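Local coordinates for protein lipoxygenase (Cyanothece sp., PDB 5EK8) that acts as a non-heme iron 9R-lipoxygenase, probably adding molecular oxygen to polyunsaturated fatty acids, at residues F9-A14 with K207-N212; L68-L73 with W482-R487; M275-D280 with L351-A356. All coordinates share one frame; numbering follows the deposited sequence.

Interaction 1 (F9-A14 with K207-N212); sequences FDEIKA and KHTIAN
E11 lies across T209 and carries most of this small contact. Its CG packs against the methyl of T209, with E11 CG and T209 CG2 3.6 Å apart. The two side chains cross at about a right angle. E11 bends at chi2 (-62°), which brings its carboxylate back over CB and CG2 of T209. Beside this pair, I12 CG1 and I210 CD1 meet at 4.4 Å, and E11 CB sits 4.3 Å from I210 CG1. No hydrogen bond joins the two segments.

The polar ends are held by K205, one turn before T209. K205 NZ forms a salt bridge with E11 OE1, and T209 OG1 is hydrogen-bonded to K205 O. With an alanine here in place of E11, K205 is likely to lose this acidic partner and T209 CG2 its cover from this side.

The segments belong to helix 2-21 and helix 188-214. The axes of the two segments run nearly antiparallel, at 167°, and approach to 9.7 Å. Helix 2-21 packs on one flank of helix 188-214. Other contacts of 207-212 are made with different helices: T209 also touches I609 of helix 608-623, and K207 and H208 reach helix 221-227.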
loop_
_atom_site.group_PDB
_atom_site.type_symbol
_atom_site.label_atom_id
_atom_site.label_comp_id
_atom_site.label_asym_id
_atom_site.label_seq_id
_atom_site.Cartn_x
_atom_site.Cartn_y
_atom_site.Cartn_z
ATOM N N PHE A 9 19.594 -13.562 21.531
ATOM C CA PHE A 9 20.483 -12.444 21.208
ATOM C C PHE A 9 19.859 -11.515 20.175
ATOM O O PHE A 9 20.158 -10.324 20.141
ATOM C CB PHE A 9 21.838 -12.942 20.700
ATOM C CG PHE A 9 22.724 -13.506 21.777
ATOM C CD1 PHE A 9 23.136 -12.718 22.834
ATOM C CD2 PHE A 9 23.158 -14.821 21.721
ATOM C CE1 PHE A 9 23.951 -13.232 23.827
ATOM C CE2 PHE A 9 23.976 -15.345 22.710
ATOM C CZ PHE A 9 24.373 -14.549 23.765
ATOM N N ASP A 10 18.996 -12.064 19.328
ATOM C CA ASP A 10 18.368 -11.268 18.280
ATOM C C ASP A 10 17.288 -10.372 18.862
ATOM O O ASP A 10 17.191 -9.198 18.504
ATOM C CB ASP A 10 17.774 -12.160 17.182
ATOM C CG ASP A 10 18.825 -12.684 16.210
ATOM O OD1 ASP A 10 19.948 -12.128 16.174
ATOM O OD2 ASP A 10 18.510 -13.643 15.471
ATOM N N GLU A 11 16.467 -10.932 19.746
ATOM C CA GLU A 11 15.449 -10.143 20.436
ATOM C C GLU A 11 16.096 -9.017 21.236
ATOM O O GLU A 11 15.669 -7.852 21.172
ATOM C CB GLU A 11 14.607 -11.029 21.357
ATOM C CG GLU A 11 13.743 -12.033 20.621
ATOM C CD GLU A 11 12.717 -11.363 19.724
ATOM O OE1 GLU A 11 12.043 -10.420 20.200
ATOM O OE2 GLU A 11 12.596 -11.771 18.542
ATOM N N ILE A 12 17.142 -9.373 21.977
ATOM C CA ILE A 12 17.923 -8.392 22.718
ATOM C C ILE A 12 18.454 -7.285 21.814
ATOM O O ILE A 12 18.259 -6.099 22.084
ATOM C CB ILE A 12 19.099 -9.068 23.436
ATOM C CG1 ILE A 12 18.575 -9.972 24.555
ATOM C CG2 ILE A 12 20.082 -8.024 23.967
ATOM C CD1 ILE A 12 19.603 -10.932 25.086
ATOM N N LYS A 13 19.116 -7.690 20.737
ATOM C CA LYS A 13 19.668 -6.769 19.748
ATOM C C LYS A 13 18.626 -5.772 19.249
ATOM O O LYS A 13 18.856 -4.559 19.252
ATOM C CB LYS A 13 20.233 -7.558 18.565
ATOM C CG LYS A 13 21.055 -6.735 17.588
ATOM C CD LYS A 13 21.322 -7.510 16.298
ATOM C CE LYS A 13 22.071 -8.811 16.560
ATOM N NZ LYS A 13 22.436 -9.505 15.288
ATOM N N ALA A 14 17.478 -6.298 18.837
ATOM C CA ALA A 14 16.377 -5.471 18.354
ATOM C C ALA A 14 15.964 -4.438 19.394
ATOM O O ALA A 14 15.838 -3.240 19.087
ATOM C CB ALA A 14 15.188 -6.345 17.973
ATOM N N LYS A 207 10.060 -10.212 25.451
ATOM C CA LYS A 207 9.821 -10.967 26.678
ATOM C C LYS A 207 9.193 -12.322 26.369
ATOM O O LYS A 207 9.659 -13.362 26.843
ATOM C CB LYS A 207 8.916 -10.182 27.626
ATOM C CG LYS A 207 8.732 -10.839 28.985
ATOM C CD LYS A 207 7.426 -10.419 29.646
ATOM C CE LYS A 207 7.156 -11.231 30.907
ATOM N NZ LYS A 207 5.728 -11.165 31.334
ATOM N N HIS A 208 8.142 -12.302 25.557
ATOM C CA HIS A 208 7.425 -13.525 25.223
ATOM C C HIS A 208 8.301 -14.502 24.456
ATOM O O HIS A 208 8.313 -15.698 24.747
ATOM C CB HIS A 208 6.177 -13.196 24.414
ATOM C CG HIS A 208 5.174 -12.383 25.167
ATOM N ND1 HIS A 208 4.196 -11.644 24.541
ATOM C CD2 HIS A 208 4.997 -12.196 26.497
ATOM C CE1 HIS A 208 3.458 -11.034 25.453
ATOM N NE2 HIS A 208 3.926 -11.350 26.647
ATOM N N THR A 209 9.037 -13.979 23.481
ATOM C CA THR A 209 9.895 -14.801 22.640
ATOM C C THR A 209 10.965 -15.496 23.466
ATOM O O THR A 209 11.190 -16.700 23.319
ATOM C CB THR A 209 10.572 -13.970 21.538
ATOM O OG1 THR A 209 9.574 -13.390 20.690
ATOM C CG2 THR A 209 11.474 -14.852 20.701
ATOM N N ILE A 210 11.618 -14.733 24.340
ATOM C CA ILE A 210 12.654 -15.286 25.205
ATOM C C ILE A 210 12.043 -16.309 26.154
ATOM O O ILE A 210 12.653 -17.335 26.446
ATOM C CB ILE A 210 13.381 -14.181 26.011
ATOM C CG1 ILE A 210 14.018 -13.167 25.060
ATOM C CG2 ILE A 210 14.453 -14.777 26.916
ATOM C CD1 ILE A 210 14.926 -12.180 25.747
ATOM N N ALA A 211 10.825 -16.036 26.613
ATOM C CA ALA A 211 10.132 -16.944 27.523
ATOM C C ALA A 211 9.802 -18.271 26.844
ATOM O O ALA A 211 9.812 -19.324 27.482
ATOM C CB ALA A 211 8.864 -16.295 28.057
ATOM N N ASN A 212 9.509 -18.210 25.549
ATOM C CA ASN A 212 9.095 -19.386 24.794
ATOM C C ASN A 212 10.209 -20.406 24.613
ATOM O O ASN A 212 9.956 -21.606 24.519
ATOM C CB ASN A 212 8.556 -18.966 23.428
ATOM C CG ASN A 212 8.285 -20.146 22.527
ATOM O OD1 ASN A 212 7.340 -20.900 22.747
ATOM N ND2 ASN A 212 9.118 -20.319 21.507
#

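Interaction 2 (L68-L73 with W482-R487); sequences LHNIEL and WVEIRR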
loop_
_atom_site.group_PDB
_atom_site.type_symbol
_atom_site.label_atom_id
_atom_site.label_comp_id
_atom_site.label_asym_id
_atom_site.label_seq_id
_atom_site.Cartn_x
_atom_site.Cartn_y
_atom_site.Cartn_z
ATOM N N LEU A 68 13.786 11.114 -20.329
ATOM C CA LEU A 68 13.515 11.667 -19.005
ATOM C C LEU A 68 13.064 13.111 -19.175
ATOM O O LEU A 68 13.881 14.024 -19.278
ATOM C CB LEU A 68 14.753 11.584 -18.112
ATOM C CG LEU A 68 14.564 11.808 -16.613
ATOM C CD1 LEU A 68 13.722 10.706 -16.017
ATOM C CD2 LEU A 68 15.910 11.885 -15.909
ATOM N N HIS A 69 11.752 13.303 -19.204
ATOM C CA HIS A 69 11.156 14.553 -19.656
ATOM C C HIS A 69 10.893 15.569 -18.553
ATOM O O HIS A 69 10.519 15.208 -17.436
ATOM C CB HIS A 69 9.845 14.249 -20.369
ATOM C CG HIS A 69 8.883 13.470 -19.532
ATOM N ND1 HIS A 69 8.907 12.091 -19.458
ATOM C CD2 HIS A 69 7.877 13.870 -18.721
ATOM C CE1 HIS A 69 7.953 11.681 -18.645
ATOM N NE2 HIS A 69 7.314 12.741 -18.180
ATOM N N ASN A 70 11.084 16.843 -18.891
ATOM C CA ASN A 70 10.700 17.967 -18.038
ATOM C C ASN A 70 11.262 17.872 -16.626
ATOM O O ASN A 70 10.582 18.205 -15.655
ATOM C CB ASN A 70 9.173 18.086 -17.973
ATOM C CG ASN A 70 8.520 18.059 -19.345
ATOM O OD1 ASN A 70 9.180 18.245 -20.368
ATOM N ND2 ASN A 70 7.213 17.831 -19.369
ATOM N N ILE A 71 12.500 17.407 -16.509
ATOM C CA ILE A 71 13.131 17.294 -15.206
ATOM C C ILE A 71 14.233 18.341 -15.091
ATOM O O ILE A 71 14.901 18.667 -16.077
ATOM C CB ILE A 71 13.687 15.870 -14.967
ATOM C CG1 ILE A 71 13.852 15.606 -13.470
ATOM C CG2 ILE A 71 14.985 15.637 -15.740
ATOM C CD1 ILE A 71 13.861 14.141 -13.123
ATOM N N GLU A 72 14.392 18.896 -13.895
ATOM C CA GLU A 72 15.317 20.003 -13.702
ATOM C C GLU A 72 16.757 19.519 -13.663
ATOM O O GLU A 72 17.068 18.481 -13.078
ATOM C CB GLU A 72 14.979 20.781 -12.425
ATOM C CG GLU A 72 13.758 21.678 -12.565
ATOM C CD GLU A 72 13.359 22.355 -11.264
ATOM O OE1 GLU A 72 14.257 22.727 -10.477
ATOM O OE2 GLU A 72 12.142 22.513 -11.028
ATOM N N LEU A 73 17.626 20.288 -14.306
ATOM C CA LEU A 73 19.045 19.985 -14.358
ATOM C C LEU A 73 19.852 21.174 -13.867
ATOM O O LEU A 73 19.548 22.322 -14.197
ATOM C CB LEU A 73 19.463 19.619 -15.783
ATOM C CG LEU A 73 19.680 18.151 -16.148
ATOM C CD1 LEU A 73 18.660 17.248 -15.483
ATOM C CD2 LEU A 73 19.609 18.010 -17.660
ATOM N N TRP A 482 -0.003 17.209 -21.543
ATOM C CA TRP A 482 -0.686 15.924 -21.613
ATOM C C TRP A 482 0.280 14.787 -21.943
ATOM O O TRP A 482 0.016 13.618 -21.638
ATOM C CB TRP A 482 -1.808 15.991 -22.651
ATOM C CG TRP A 482 -2.605 14.740 -22.750
ATOM C CD1 TRP A 482 -2.468 13.749 -23.681
ATOM C CD2 TRP A 482 -3.670 14.336 -21.885
ATOM N NE1 TRP A 482 -3.382 12.753 -23.445
ATOM C CE2 TRP A 482 -4.132 13.089 -22.350
ATOM C CE3 TRP A 482 -4.277 14.906 -20.760
ATOM C CZ2 TRP A 482 -5.173 12.400 -21.729
ATOM C CZ3 TRP A 482 -5.309 14.219 -20.144
ATOM C CH2 TRP A 482 -5.749 12.981 -20.632
ATOM N N VAL A 483 1.401 15.142 -22.563
ATOM C CA VAL A 483 2.443 14.179 -22.902
ATOM C C VAL A 483 2.879 13.396 -21.665
ATOM O O VAL A 483 3.134 12.187 -21.732
ATOM C CB VAL A 483 3.658 14.882 -23.540
ATOM C CG1 VAL A 483 4.856 13.945 -23.614
ATOM C CG2 VAL A 483 3.291 15.401 -24.922
ATOM N N GLU A 484 2.936 14.091 -20.534
ATOM C CA GLU A 484 3.257 13.457 -19.263
ATOM C C GLU A 484 2.212 12.396 -18.927
ATOM O O GLU A 484 2.553 11.302 -18.482
ATOM C CB GLU A 484 3.352 14.498 -18.139
ATOM C CG GLU A 484 4.544 15.437 -18.273
ATOM C CD GLU A 484 4.862 16.185 -16.986
ATOM O OE1 GLU A 484 4.068 16.092 -16.026
ATOM O OE2 GLU A 484 5.911 16.867 -16.934
ATOM N N ILE A 485 0.942 12.716 -19.157
ATOM C CA ILE A 485 -0.128 11.748 -18.927
ATOM C C ILE A 485 0.041 10.530 -19.825
ATOM O O ILE A 485 -0.205 9.399 -19.400
ATOM C CB ILE A 485 -1.521 12.358 -19.164
ATOM C CG1 ILE A 485 -1.730 13.569 -18.248
ATOM C CG2 ILE A 485 -2.601 11.309 -18.945
ATOM C CD1 ILE A 485 -1.520 13.276 -16.771
ATOM N N ARG A 486 0.480 10.755 -21.060
ATOM C CA ARG A 486 0.705 9.635 -21.965
ATOM C C ARG A 486 1.843 8.740 -21.480
ATOM O O ARG A 486 1.707 7.519 -21.472
ATOM C CB ARG A 486 0.998 10.115 -23.386
ATOM C CG ARG A 486 1.140 8.966 -24.376
ATOM C CD ARG A 486 1.301 9.430 -25.814
ATOM N NE ARG A 486 1.327 8.288 -26.725
ATOM C CZ ARG A 486 1.263 8.376 -28.049
ATOM N NH1 ARG A 486 1.168 9.559 -28.640
ATOM N NH2 ARG A 486 1.292 7.274 -28.783
ATOM N N ARG A 487 2.962 9.340 -21.083
ATOM C CA ARG A 487 4.100 8.562 -20.587
ATOM C C ARG A 487 3.726 7.788 -19.326
ATOM O O ARG A 487 4.150 6.646 -19.130
ATOM C CB ARG A 487 5.296 9.473 -20.317
ATOM C CG ARG A 487 5.859 10.100 -21.577
ATOM C CD ARG A 487 6.309 9.030 -22.563
ATOM N NE ARG A 487 6.608 9.595 -23.874
ATOM C CZ ARG A 487 5.736 9.652 -24.875
ATOM N NH1 ARG A 487 4.513 9.168 -24.714
ATOM N NH2 ARG A 487 6.088 10.187 -26.037
#
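H69 and N70 meet E484 and R487 where the N-terminal beta domain touches the helical body. The first segment leads into strand 72-79 of an antiparallel sheet, consistent with the PLAT domain of lipoxygenases. The second segment lies in helix 482-495.

H69 comes first. Its CG stands between the backbone N and the carbonyl carbon (chi1 56°), and the ring leans out toward the helix. The ring rests against two side chains one turn apart. H69 CD2 lies 3.7 Å from E484 CG, and H69 CE1 lies 3.8 Å from R487 CB. Both aliphatic groups approach the ring obliquely. The ring is also hydrogen-bonded through NE2 to N377 O. The guanidinium of R487 turns away to a salt bridge with E490, so R487 offers H69 mainly its CB and CG.

N70 supplies the one hydrogen bond between the segments. Its ND2 donates to E484 OE2 over 2.9 Å, nearly straight at 163°. The E484 chain runs extended beyond CG, which carries the carboxylate from the helix to the asparagine. Backbone N-H groups of the 379-381 loop hold the same carboxylate: R379 and N381 bond to OE1, and K380 bonds to OE2. With N70, that makes four bonds to one buried carboxylate, and they would probably stabilise its negative charge. E484 thus ties together the beta domain, the 379-381 loop and its own helix.

Further along, E72 and L73 are bonded through their backbones to I120 and G90 of neighbouring strands. Back at the contact, the N70 bond reaches E484 OE2 on its anti side, and the amide and carboxylate planes are 32° apart.

Interaction 3 (M275-D280 with L351-A356); sequences MSFIWD and LFDGEA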
loop_
_atom_site.group_PDB
_atom_site.type_symbol
_atom_site.label_atom_id
_atom_site.label_comp_id
_atom_site.label_asym_id
_atom_site.label_seq_id
_atom_site.Cartn_x
_atom_site.Cartn_y
_atom_site.Cartn_z
ATOM N N MET A 275 -20.840 -16.238 1.413
ATOM C CA MET A 275 -19.452 -15.879 1.167
ATOM C C MET A 275 -18.581 -17.134 1.207
ATOM O O MET A 275 -18.699 -17.965 2.113
ATOM C CB MET A 275 -18.964 -14.844 2.179
ATOM C CG MET A 275 -17.557 -14.307 1.909
ATOM S SD MET A 275 -17.460 -12.986 0.677
ATOM C CE MET A 275 -17.393 -13.904 -0.863
ATOM N N SER A 276 -17.720 -17.272 0.205
ATOM C CA SER A 276 -16.950 -18.489 0.024
ATOM C C SER A 276 -15.460 -18.236 0.153
ATOM O O SER A 276 -14.913 -17.324 -0.470
ATOM C CB SER A 276 -17.239 -19.110 -1.347
ATOM O OG SER A 276 -18.626 -19.324 -1.544
ATOM N N PHE A 277 -14.809 -19.061 0.958
ATOM C CA PHE A 277 -13.361 -19.107 0.974
ATOM C C PHE A 277 -12.906 -20.535 0.704
ATOM O O PHE A 277 -13.060 -21.419 1.549
ATOM C CB PHE A 277 -12.814 -18.590 2.302
ATOM C CG PHE A 277 -13.105 -17.134 2.545
ATOM C CD1 PHE A 277 -12.594 -16.162 1.697
ATOM C CD2 PHE A 277 -13.888 -16.738 3.621
ATOM C CE1 PHE A 277 -12.861 -14.828 1.911
ATOM C CE2 PHE A 277 -14.158 -15.403 3.843
ATOM C CZ PHE A 277 -13.643 -14.445 2.989
ATOM N N ILE A 278 -12.365 -20.746 -0.494
ATOM C CA ILE A 278 -11.887 -22.058 -0.923
ATOM C C ILE A 278 -10.405 -21.998 -1.281
ATOM O O ILE A 278 -9.974 -21.142 -2.052
ATOM C CB ILE A 278 -12.690 -22.592 -2.131
ATOM C CG1 ILE A 278 -14.073 -23.073 -1.687
ATOM C CG2 ILE A 278 -11.948 -23.728 -2.800
ATOM C CD1 ILE A 278 -15.150 -22.028 -1.808
ATOM N N TRP A 279 -9.633 -22.920 -0.719
ATOM C CA TRP A 279 -8.179 -22.865 -0.811
ATOM C C TRP A 279 -7.602 -24.025 -1.616
ATOM O O TRP A 279 -6.406 -24.308 -1.533
ATOM C CB TRP A 279 -7.569 -22.849 0.596
ATOM C CG TRP A 279 -8.260 -21.893 1.518
ATOM C CD1 TRP A 279 -9.354 -22.148 2.298
ATOM C CD2 TRP A 279 -7.914 -20.522 1.749
ATOM N NE1 TRP A 279 -9.710 -21.019 3.001
ATOM C CE2 TRP A 279 -8.840 -20.008 2.681
ATOM C CE3 TRP A 279 -6.911 -19.679 1.259
ATOM C CZ2 TRP A 279 -8.793 -18.691 3.133
ATOM C CZ3 TRP A 279 -6.868 -18.368 1.707
ATOM C CH2 TRP A 279 -7.800 -17.890 2.637
ATOM N N ASP A 280 -8.450 -24.685 -2.402
ATOM C CA ASP A 280 -8.023 -25.839 -3.196
ATOM C C ASP A 280 -6.845 -25.512 -4.117
ATOM O O ASP A 280 -6.074 -26.398 -4.499
ATOM C CB ASP A 280 -9.187 -26.382 -4.023
ATOM C CG ASP A 280 -10.313 -26.914 -3.166
ATOM O OD1 ASP A 280 -11.466 -26.948 -3.644
ATOM O OD2 ASP A 280 -10.046 -27.289 -2.006
ATOM N N LEU A 351 -9.754 -13.452 7.935
ATOM C CA LEU A 351 -8.677 -12.574 8.371
ATOM C C LEU A 351 -7.442 -12.793 7.509
ATOM O O LEU A 351 -6.800 -11.835 7.076
ATOM C CB LEU A 351 -8.333 -12.793 9.847
ATOM C CG LEU A 351 -7.351 -11.765 10.422
ATOM C CD1 LEU A 351 -8.077 -10.488 10.761
ATOM C CD2 LEU A 351 -6.620 -12.300 11.643
ATOM N N PHE A 352 -7.104 -14.055 7.261
ATOM C CA PHE A 352 -5.972 -14.345 6.390
ATOM C C PHE A 352 -6.244 -13.853 4.967
ATOM O O PHE A 352 -5.380 -13.218 4.350
ATOM C CB PHE A 352 -5.643 -15.836 6.375
ATOM C CG PHE A 352 -4.564 -16.197 5.392
ATOM C CD1 PHE A 352 -3.267 -15.739 5.573
ATOM C CD2 PHE A 352 -4.849 -16.975 4.280
ATOM C CE1 PHE A 352 -2.270 -16.059 4.670
ATOM C CE2 PHE A 352 -3.857 -17.299 3.372
ATOM C CZ PHE A 352 -2.563 -16.840 3.569
ATOM N N ASP A 353 -7.440 -14.134 4.453
ATOM C CA ASP A 353 -7.820 -13.641 3.134
ATOM C C ASP A 353 -7.770 -12.120 3.101
ATOM O O ASP A 353 -7.306 -11.518 2.132
ATOM C CB ASP A 353 -9.219 -14.119 2.751
ATOM C CG ASP A 353 -9.690 -13.538 1.434
ATOM O OD1 ASP A 353 -10.484 -12.578 1.445
ATOM O OD2 ASP A 353 -9.252 -14.033 0.382
ATOM N N GLY A 354 -8.255 -11.511 4.179
ATOM C CA GLY A 354 -8.280 -10.068 4.303
ATOM C C GLY A 354 -6.897 -9.458 4.261
ATOM O O GLY A 354 -6.693 -8.422 3.640
ATOM N N GLU A 355 -5.937 -10.098 4.919
ATOM C CA GLU A 355 -4.575 -9.580 4.921
ATOM C C GLU A 355 -3.881 -9.790 3.584
ATOM O O GLU A 355 -3.233 -8.879 3.076
ATOM C CB GLU A 355 -3.746 -10.217 6.039
ATOM C CG GLU A 355 -4.094 -9.724 7.434
ATOM C CD GLU A 355 -3.630 -8.298 7.704
ATOM O OE1 GLU A 355 -3.340 -7.990 8.882
ATOM O OE2 GLU A 355 -3.556 -7.486 6.753
ATOM N N ALA A 356 -4.006 -10.992 3.027
ATOM C CA ALA A 356 -3.419 -11.301 1.720
ATOM C C ALA A 356 -4.015 -10.447 0.604
ATOM O O ALA A 356 -3.321 -9.633 -0.002
ATOM C CB ALA A 356 -3.600 -12.775 1.394
#
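W279 meets F352 and F277 meets D353: F277 at the end of strand 272-277 and W279 in the loop just after it pack onto one turn of helix 337-377. The broadest packing centres on W279, which buries more surface against the helix segment than F277 does. The far end of the W279 indole comes to the edge of F352, near the plane of that ring. W279 CH2 is 3.5 Å from F352 CD2, and W279 CZ3 is 3.6 Å from F352 CE2. The six-membered rings have centroids 5.5 Å apart and planes at 41°. F352 reaches W279 because its CG is anti to the backbone N (chi1 175°).

D353 packs beside them. The D353 and F277 side chains cross at about a right angle, with carboxylate and ring planes 47° apart; D353 OD1 comes obliquely to F277 CE1. D353 CB touches the tryptophan more loosely, at 4.0 Å from W279 CH2. On the other side of the strand end, I278 packs against N292 and E294, and D280 bonds to N292. Both are partly exposed and lie outside this buried interface. M427 of helix 421-432 covers W279 and F352 together, and I505 touches both F277 and W279.

The helix has a wider pi-type turn at 354-356, just before the iron ligands H359 and H364. Two residues after D353, E355 OE2 is hydrogen-bonded to H359 ND1, a second-shell link to the metal. The interface itself is not part of the iron site; the D353 and H359 side chains are about 9 Å apart. Across the segments there is no hydrogen bond. D353 OD1 instead bonds to N259 ND2, and this bond probably offsets part of the cost of burying a carboxylate against hydrocarbon.

Overall arrangement
The three contacts are well separated and share no residues. Interactions 1 and 2 have centres about 50 Å apart, on opposite sides of the chain's centre. Interaction 3 is about 32 Å from interaction 1 and 41 Å from interaction 2, centre to centre. Along the chain, interaction 1 closes before interaction 3 opens. Interaction 2 crosses interaction 1 and encloses interaction 3 in its long loop. Interaction 1 pairs helix 2-21 with helix 188-214. Interaction 2 joins the beta domain to helix 482-495. Interaction 3 sets strand 272-277 of a second antiparallel sheet against helix 337-377. Together they join the N-terminal helix and both sheets to the helical part of the chain, of which helix 337-377 carries iron ligands.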